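Local coordinates for CRISPR system CMR subunit Cmr7 1 (Sulfolobus solfataricus, PDB 2X5Q), which is a subunit of the CMR ribonucleoprotein complex, which carries CRISPR RNA as part of an adaptive immune system against viruses and other mobile genetic elements, at residues A[144-147]-A[148-152]. Numbering follows the deposited sequence.
Sequences VSLD and RDVAK
Asp147 caps the N-terminus of helix 148-162 by accepting from Val150 and Asp149, a local N-cap contact where the chain passes from strand 139-144 into the helix. One carboxylate oxygen does the work. Asp147 OD2 takes Val150 N at 3.0 Å through its anti lone pair, and the bond is fairly straight (163°). The same oxygen also receives Asp149 N at 2.8 Å, but that bond is strongly bent (120°) and weak. CG of Asp147 stands anti to its backbone N (chi1 171°), which brings OD2 in front of the N-H groups of Asp149 and Val150. The cap thus gives Val150 N, and weakly Asp149 N, an acceptor in place of the carbonyls that the first turn lacks. The helix end would probably stabilise the negative charge of Asp147. The carboxylate of Asp149 probably offsets part of this, since its OD2 lies 3.9 Å from Asp147 OD2. The first helical backbone bond runs from Ala151 N to Asp147 O, although the position of that oxygen is less certain. Outside the two segments, Asn18 fixes the approach to the cap: its OD1 accepts from Asp147 N and its ND2 donates to Ser145 O. The residue before the cap, Leu146, is buried against Val182 and Glu183 of helix 172-185 and Tyr188 of strand 188-193. Its CD1 meets Ala151 CB at 4.1 Å.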
ATOM      1  N   VAL A 144     -16.703   7.493   2.246  1.00 32.31           N
ATOM      2  CA  VAL A 144     -17.210   8.793   2.657  1.00 33.53           C
ATOM      3  C   VAL A 144     -17.075   9.780   1.508  1.00 33.54           C
ATOM      4  O   VAL A 144     -16.082   9.775   0.789  1.00 31.12           O
ATOM      5  CB  VAL A 144     -16.455   9.320   3.896  1.00 32.72           C
ATOM      6  CG1 VAL A 144     -17.094  10.625   4.391  1.00 33.87           C
ATOM      7  CG2 VAL A 144     -16.468   8.253   5.024  1.00 32.67           C
ATOM      8  N   SER A 145     -18.105  10.598   1.306  1.00 36.20           N
ATOM      9  CA  SER A 145     -17.997  11.728   0.382  1.00 36.75           C
ATOM     10  C   SER A 145     -18.025  13.019   1.192  1.00 37.08           C
ATOM     11  O   SER A 145     -18.438  13.032   2.349  1.00 37.47           O
ATOM     12  CB  SER A 145     -19.122  11.694  -0.644  1.00 38.78           C
ATOM     13  OG  SER A 145     -20.356  11.959  -0.018  1.00 42.09           O
ATOM     14  N   LEU A 146     -17.555  14.105   0.595  1.00 37.79           N
ATOM     15  CA  LEU A 146     -17.551  15.390   1.297  1.00 38.50           C
ATOM     16  C   LEU A 146     -18.975  15.926   1.432  1.00 41.38           C
ATOM     17  O   LEU A 146     -19.716  15.988   0.453  1.00 42.62           O
ATOM     18  CB  LEU A 146     -16.687  16.424   0.576  1.00 37.40           C
ATOM     19  CG  LEU A 146     -15.170  16.325   0.699  1.00 35.64           C
ATOM     20  CD1 LEU A 146     -14.549  17.623   0.233  1.00 36.58           C
ATOM     21  CD2 LEU A 146     -14.717  16.002   2.127  1.00 36.02           C
ATOM     22  N   ASP A 147     -19.348  16.309   2.652  1.00 42.96           N
ATOM     23  CA  ASP A 147     -20.552  17.104   2.858  1.00 45.86           C
ATOM     24  C   ASP A 147     -20.396  18.406   2.059  1.00 46.46           C
ATOM     25  O   ASP A 147     -19.290  18.956   1.952  1.00 44.48           O
ATOM     26  CB  ASP A 147     -20.773  17.360   4.355  1.00 47.01           C
ATOM     27  CG  ASP A 147     -21.874  18.368   4.626  1.00 49.90           C
ATOM     28  OD1 ASP A 147     -22.983  17.971   5.050  1.00 52.32           O
ATOM     29  OD2 ASP A 147     -21.621  19.569   4.425  1.00 50.81           O
ATOM     30  N   ARG A 148     -21.484  18.878   1.461  1.00 48.85           N
ATOM     31  CA  ARG A 148     -21.388  19.992   0.514  1.00 49.22           C
ATOM     32  C   ARG A 148     -21.135  21.341   1.175  1.00 49.01           C
ATOM     33  O   ARG A 148     -20.505  22.207   0.566  1.00 47.56           O
ATOM     34  CB  ARG A 148     -22.619  20.047  -0.393  1.00 52.37           C
ATOM     35  CG  ARG A 148     -22.546  19.014  -1.492  1.00 52.90           C
ATOM     36  CD  ARG A 148     -23.798  18.954  -2.359  1.00 56.46           C
ATOM     37  NE  ARG A 148     -23.791  17.715  -3.139  1.00 57.65           N
ATOM     38  CZ  ARG A 148     -24.556  17.456  -4.197  1.00 60.59           C
ATOM     39  NH1 ARG A 148     -25.432  18.354  -4.650  1.00 64.27           N
ATOM     40  NH2 ARG A 148     -24.443  16.275  -4.805  1.00 60.45           N
ATOM     41  N   ASP A 149     -21.623  21.520   2.404  1.00 50.24           N
ATOM     42  CA  ASP A 149     -21.267  22.692   3.203  1.00 50.52           C
ATOM     43  C   ASP A 149     -19.775  22.636   3.558  1.00 47.31           C
ATOM     44  O   ASP A 149     -19.073  23.622   3.383  1.00 45.50           O
ATOM     45  CB  ASP A 149     -22.081  22.799   4.492  1.00 53.07           C
ATOM     46  CG  ASP A 149     -23.568  22.989   4.246  1.00 56.75           C
ATOM     47  OD1 ASP A 149     -23.946  23.884   3.450  1.00 57.65           O
ATOM     48  OD2 ASP A 149     -24.354  22.253   4.874  1.00 58.05           O
ATOM     49  N   VAL A 150     -19.300  21.492   4.050  1.00 46.12           N
ATOM     50  CA  VAL A 150     -17.869  21.356   4.388  1.00 43.65           C
ATOM     51  C   VAL A 150     -16.960  21.557   3.170  1.00 41.41           C
ATOM     52  O   VAL A 150     -15.882  22.136   3.292  1.00 41.13           O
ATOM     53  CB  VAL A 150     -17.522  20.009   5.061  1.00 43.09           C
ATOM     54  CG1 VAL A 150     -17.531  18.889   4.055  1.00 42.92           C
ATOM     55  CG2 VAL A 150     -16.135  20.078   5.702  1.00 41.07           C
ATOM     56  N   ALA A 151     -17.374  21.092   1.997  1.00 40.91           N
ATOM     57  CA  ALA A 151     -16.584  21.316   0.780  1.00 39.15           C
ATOM     58  C   ALA A 151     -16.391  22.816   0.489  1.00 39.47           C
ATOM     59  O   ALA A 151     -15.321  23.243   0.018  1.00 37.38           O
ATOM     60  CB  ALA A 151     -17.224  20.628  -0.404  1.00 39.86           C
ATOM     61  N   LYS A 152     -17.424  23.606   0.768  1.00 41.33           N
ATOM     62  CA  LYS A 152     -17.345  25.063   0.614  1.00 42.10           C
ATOM     63  C   LYS A 152     -16.328  25.654   1.594  1.00 40.73           C
ATOM     64  O   LYS A 152     -15.534  26.506   1.210  1.00 39.00           O
ATOM     65  CB  LYS A 152     -18.723  25.716   0.815  1.00 45.02           C
ATOM     66  CG  LYS A 152     -18.772  27.197   0.447  1.00 46.49           C
ATOM     67  CD  LYS A 152     -20.066  27.876   0.883  1.00 50.31           C
ATOM     68  CE  LYS A 152     -21.211  27.660  -0.132  1.00 53.90           C
ATOM     69  NZ  LYS A 152     -22.569  28.226   0.273  1.00 55.57           N
TER